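Alpha-n-acetylglucosaminidase family protein (Clostridium perfringens, PDB 4A41) probably hydrolyses terminal alpha-linked N-acetylglucosamine from glycans, the family 32 carbohydrate-binding module described here binding galactose. Local coordinates at residues 95-104 with 115-125. Numbering follows the deposited sequence. Where two conformers were deposited one is given.
Sequences KNGNITKYEL and KISEGNWDDSG. With GAL (beta-D-galactopyranose), chain C.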
loop_
_atom_site.group_PDB
_atom_site.type_symbol
_atom_site.label_atom_id
_atom_site.label_comp_id
_atom_site.label_asym_id
_atom_site.label_seq_id
_atom_site.Cartn_x
_atom_site.Cartn_y
_atom_site.Cartn_z
ATOM N N LYS A 95 4.618 -9.217 12.585
ATOM C CA LYS A 95 3.535 -9.479 11.596
ATOM C C LYS A 95 2.263 -8.620 11.649
ATOM O O LYS A 95 1.463 -8.672 10.701
ATOM C CB LYS A 95 3.138 -10.965 11.637
ATOM C CG LYS A 95 4.222 -11.898 11.093
ATOM C CD LYS A 95 3.740 -13.340 10.917
ATOM C CE LYS A 95 4.812 -14.182 10.231
ATOM N NZ LYS A 95 4.290 -15.491 9.704
ATOM N N ASN A 96 2.054 -7.826 12.705
ATOM C CA ASN A 96 0.803 -7.033 12.780
ATOM C C ASN A 96 0.628 -6.173 11.534
ATOM O O ASN A 96 1.544 -5.422 11.122
ATOM C CB ASN A 96 0.719 -6.130 13.995
ATOM C CG ASN A 96 0.272 -6.851 15.250
ATOM O OD1 ASN A 96 -0.118 -8.042 15.219
ATOM N ND2 ASN A 96 0.329 -6.125 16.365
ATOM N N GLY A 97 -0.518 -6.364 10.905
ATOM C CA GLY A 97 -0.863 -5.598 9.707
ATOM C C GLY A 97 -0.426 -6.225 8.386
ATOM O O GLY A 97 -0.765 -5.698 7.316
ATOM N N ASN A 98 0.295 -7.341 8.422
ATOM C CA ASN A 98 0.627 -8.038 7.176
ATOM C C ASN A 98 -0.683 -8.330 6.461
ATOM O O ASN A 98 -1.608 -8.972 7.019
ATOM C CB ASN A 98 1.412 -9.336 7.432
ATOM C CG ASN A 98 2.869 -9.070 7.735
ATOM O OD1 ASN A 98 3.285 -7.925 7.927
ATOM N ND2 ASN A 98 3.663 -10.138 7.807
ATOM N N ILE A 99 -0.784 -7.803 5.237
ATOM C CA ILE A 99 -2.060 -7.824 4.541
ATOM C C ILE A 99 -2.277 -9.203 3.919
ATOM O O ILE A 99 -1.410 -9.698 3.196
ATOM C CB ILE A 99 -2.120 -6.698 3.477
ATOM C CG1 ILE A 99 -2.044 -5.340 4.147
ATOM C CG2 ILE A 99 -3.389 -6.851 2.600
ATOM C CD1 ILE A 99 -1.770 -4.163 3.181
ATOM N N THR A 100 -3.429 -9.806 4.196
ATOM C CA THR A 100 -3.662 -11.182 3.724
ATOM C C THR A 100 -4.831 -11.299 2.759
ATOM O O THR A 100 -4.989 -12.327 2.104
ATOM C CB THR A 100 -3.869 -12.141 4.895
ATOM O OG1 THR A 100 -4.921 -11.626 5.708
ATOM C CG2 THR A 100 -2.556 -12.262 5.720
ATOM N N LYS A 101 -5.649 -10.254 2.668
ATOM C CA LYS A 101 -6.680 -10.214 1.629
ATOM C C LYS A 101 -6.734 -8.772 1.122
ATOM O O LYS A 101 -6.877 -7.825 1.898
ATOM C CB LYS A 101 -8.044 -10.645 2.187
ATOM C CG LYS A 101 -9.096 -10.821 1.088
ATOM C CD LYS A 101 -10.461 -11.197 1.661
ATOM C CE LYS A 101 -11.326 -11.701 0.510
ATOM N NZ LYS A 101 -12.680 -12.204 0.894
ATOM N N TYR A 102 -6.598 -8.608 -0.195
ATOM C CA TYR A 102 -6.372 -7.269 -0.773
ATOM C C TYR A 102 -7.203 -7.062 -2.032
ATOM O O TYR A 102 -7.669 -8.030 -2.669
ATOM C CB TYR A 102 -4.884 -7.084 -1.160
ATOM C CG TYR A 102 -4.504 -8.007 -2.291
ATOM C CD1 TYR A 102 -4.697 -7.653 -3.646
ATOM C CD2 TYR A 102 -4.011 -9.272 -2.011
ATOM C CE1 TYR A 102 -4.381 -8.580 -4.672
ATOM C CE2 TYR A 102 -3.693 -10.171 -3.016
ATOM C CZ TYR A 102 -3.875 -9.831 -4.328
ATOM O OH TYR A 102 -3.528 -10.784 -5.286
ATOM N N GLU A 103 -7.358 -5.784 -2.384
ATOM C CA GLU A 103 -7.716 -5.362 -3.749
ATOM C C GLU A 103 -6.716 -4.290 -4.141
ATOM O O GLU A 103 -6.233 -3.526 -3.271
ATOM C CB GLU A 103 -9.137 -4.813 -3.802
ATOM C CG GLU A 103 -10.140 -5.819 -3.311
ATOM C CD GLU A 103 -11.578 -5.420 -3.557
ATOM O OE1 GLU A 103 -11.872 -4.296 -4.045
ATOM O OE2 GLU A 103 -12.442 -6.254 -3.217
ATOM N N LEU A 104 -6.418 -4.212 -5.430
ATOM C CA LEU A 104 -5.646 -3.105 -5.993
ATOM C C LEU A 104 -6.555 -2.358 -6.949
ATOM O O LEU A 104 -7.179 -2.977 -7.825
ATOM C CB LEU A 104 -4.397 -3.631 -6.698
ATOM C CG LEU A 104 -3.399 -2.515 -7.010
ATOM C CD1 LEU A 104 -2.615 -2.040 -5.777
ATOM C CD2 LEU A 104 -2.443 -2.964 -8.090
ATOM N N LYS A 115 -11.221 -1.385 -9.909
ATOM C CA LYS A 115 -10.482 -2.543 -9.446
ATOM C C LYS A 115 -9.721 -3.208 -10.578
ATOM O O LYS A 115 -10.290 -3.549 -11.635
ATOM C CB LYS A 115 -11.410 -3.530 -8.736
ATOM C CG LYS A 115 -10.724 -4.788 -8.211
ATOM C CD LYS A 115 -11.686 -5.690 -7.384
ATOM C CE LYS A 115 -12.818 -6.222 -8.255
ATOM N NZ LYS A 115 -13.803 -6.946 -7.375
ATOM N N ILE A 116 -8.429 -3.431 -10.352
ATOM C CA ILE A 116 -7.607 -4.191 -11.304
ATOM C C ILE A 116 -7.015 -5.528 -10.823
ATOM O O ILE A 116 -6.536 -6.329 -11.638
ATOM C CB ILE A 116 -6.479 -3.303 -11.933
ATOM C CG1 ILE A 116 -5.450 -2.864 -10.872
ATOM C CG2 ILE A 116 -7.122 -2.120 -12.646
ATOM C CD1 ILE A 116 -4.120 -2.305 -11.490
ATOM N N SER A 117 -7.054 -5.762 -9.512
ATOM C CA SER A 117 -6.515 -6.990 -8.923
ATOM C C SER A 117 -7.163 -7.255 -7.578
ATOM O O SER A 117 -7.569 -6.325 -6.880
ATOM C CB SER A 117 -4.989 -6.892 -8.734
ATOM O OG SER A 117 -4.431 -8.162 -8.463
ATOM N N GLU A 118 -7.237 -8.534 -7.223
ATOM C CA GLU A 118 -7.746 -8.947 -5.911
ATOM C C GLU A 118 -7.270 -10.356 -5.629
ATOM O O GLU A 118 -7.025 -11.143 -6.543
ATOM C CB GLU A 118 -9.283 -8.861 -5.844
ATOM C CG GLU A 118 -9.978 -9.870 -6.738
ATOM C CD GLU A 118 -11.454 -9.602 -6.871
ATOM O OE1 GLU A 118 -12.128 -9.297 -5.868
ATOM O OE2 GLU A 118 -11.959 -9.709 -8.009
ATOM N N GLY A 119 -7.129 -10.665 -4.351
ATOM C CA GLY A 119 -6.690 -11.990 -3.957
ATOM C C GLY A 119 -6.252 -12.085 -2.509
ATOM O O GLY A 119 -6.539 -11.215 -1.668
ATOM N N ASN A 120 -5.632 -13.223 -2.228
ATOM C CA ASN A 120 -5.089 -13.513 -0.904
ATOM C C ASN A 120 -3.574 -13.551 -0.945
ATOM O O ASN A 120 -2.967 -13.982 -1.934
ATOM C CB ASN A 120 -5.587 -14.884 -0.407
ATOM C CG ASN A 120 -7.097 -15.013 -0.401
ATOM O OD1 ASN A 120 -7.635 -16.057 -0.800
ATOM N ND2 ASN A 120 -7.784 -13.994 0.033
ATOM N N TRP A 121 -2.960 -13.157 0.168
ATOM C CA TRP A 121 -1.506 -13.229 0.346
ATOM C C TRP A 121 -1.238 -13.963 1.640
ATOM O O TRP A 121 -2.010 -13.804 2.594
ATOM C CB TRP A 121 -0.933 -11.819 0.486
ATOM C CG TRP A 121 -0.750 -11.066 -0.813
ATOM C CD1 TRP A 121 -0.482 -11.590 -2.056
ATOM C CD2 TRP A 121 -0.778 -9.640 -0.972
ATOM N NE1 TRP A 121 -0.341 -10.566 -2.973
ATOM C CE2 TRP A 121 -0.522 -9.365 -2.334
ATOM C CE3 TRP A 121 -0.980 -8.564 -0.094
ATOM C CZ2 TRP A 121 -0.470 -8.058 -2.843
ATOM C CZ3 TRP A 121 -0.940 -7.257 -0.604
ATOM C CH2 TRP A 121 -0.698 -7.022 -1.969
ATOM N N ASP A 122 -0.134 -14.711 1.689
ATOM C CA ASP A 122 0.262 -15.326 2.964
ATOM C C ASP A 122 0.739 -14.262 3.947
ATOM O O ASP A 122 1.051 -13.131 3.547
ATOM C CB ASP A 122 1.263 -16.486 2.767
ATOM C CG ASP A 122 2.683 -16.042 2.422
ATOM O OD1 ASP A 122 3.258 -15.109 3.032
ATOM O OD2 ASP A 122 3.299 -16.715 1.562
ATOM N N ASP A 123 0.761 -14.604 5.232
ATOM C CA ASP A 123 1.136 -13.618 6.238
ATOM C C ASP A 123 2.633 -13.529 6.535
ATOM O O ASP A 123 3.044 -12.869 7.505
ATOM C CB ASP A 123 0.329 -13.807 7.511
ATOM C CG ASP A 123 0.676 -15.085 8.256
ATOM O OD1 ASP A 123 1.713 -15.729 7.969
ATOM O OD2 ASP A 123 -0.103 -15.435 9.172
ATOM N N SER A 124 3.463 -14.171 5.713
ATOM C CA SER A 124 4.902 -14.056 5.860
ATOM C C SER A 124 5.419 -12.664 5.441
ATOM O O SER A 124 4.692 -11.886 4.787
ATOM C CB SER A 124 5.614 -15.144 5.070
ATOM O OG SER A 124 5.798 -14.753 3.710
ATOM N N GLY A 125 6.676 -12.383 5.790
ATOM C CA GLY A 125 7.347 -11.138 5.387
ATOM C C GLY A 125 7.838 -11.090 3.953
ATOM O O GLY A 125 8.525 -10.142 3.582
HETATM C C1 GAL C . 2.568 -3.622 18.398
HETATM C C2 GAL C . 3.296 -3.511 17.072
HETATM C C3 GAL C . 2.787 -2.248 16.365
HETATM C C4 GAL C . 1.268 -2.295 16.257
HETATM C C5 GAL C . 0.662 -2.482 17.651
HETATM C C6 GAL C . -0.864 -2.543 17.607
HETATM O O1 GAL C . 2.974 -4.819 19.000
HETATM O O2 GAL C . 4.710 -3.479 17.255
HETATM O O3 GAL C . 3.436 -2.170 15.102
HETATM O O4 GAL C . 0.888 -3.391 15.399
HETATM O O5 GAL C . 1.174 -3.703 18.151
HETATM O O6 GAL C . -1.425 -2.571 18.919
HETATM O O HOH W 1 1.372 -10.435 3.371
HETATM O O HOH W 2 -2.792 -13.350 -4.699
HETATM O O HOH W 3 -3.926 -11.119 -8.058
HETATM O O HOH W 4 -11.954 -8.842 -3.288
HETATM O O HOH W 5 -14.548 -6.062 -4.951
#
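Tyr-102 and Trp-121 stack face to face, the phenol centred 4.0 Å from the six-membered ring of the indole and the two planes 23° apart. Tyr-102 CG sits between its backbone N and carbonyl carbon (chi1 66°), which lays the ring over the neighbouring strand, where Gly-119 N approaches its other face. The phenol oxygen is tied through one water to Asn-120 O and through another to Ser-117 OG. Trp-121 in turn rests beside Ile-99, whose CG2 lies 4.0 Å from Trp-121 CE3, and its rings meet Tyr-88 nearly parallel.

Tyr-102 and Gly-119 exchange backbone hydrogen bonds as an antiparallel hydrogen-bonded pair. Ile-116 and Ser-117 form a classic beta bulge opposite Leu-104, and Leu-104 O accepts from Ile-116 N (2.9 Å) and Ser-117 N (3.3 Å).

Beyond the strands, Asn-98 ND2 donates to Asp-123 O at 2.8 Å, the acceptor lying in the amide plane, while extended Lys-95 forms a salt bridge, its NZ 3.1 Å from Asp-123 OD1 and above the carboxylate plane. In the same turn, Asn-96 ND2 reaches away from Asp-123 and donates to galactose O4 (3.0 Å). The arrangement is that of a beta hairpin at the margin of an F5/8 type C beta sandwich, its incoming loop contributing to the galactose pocket.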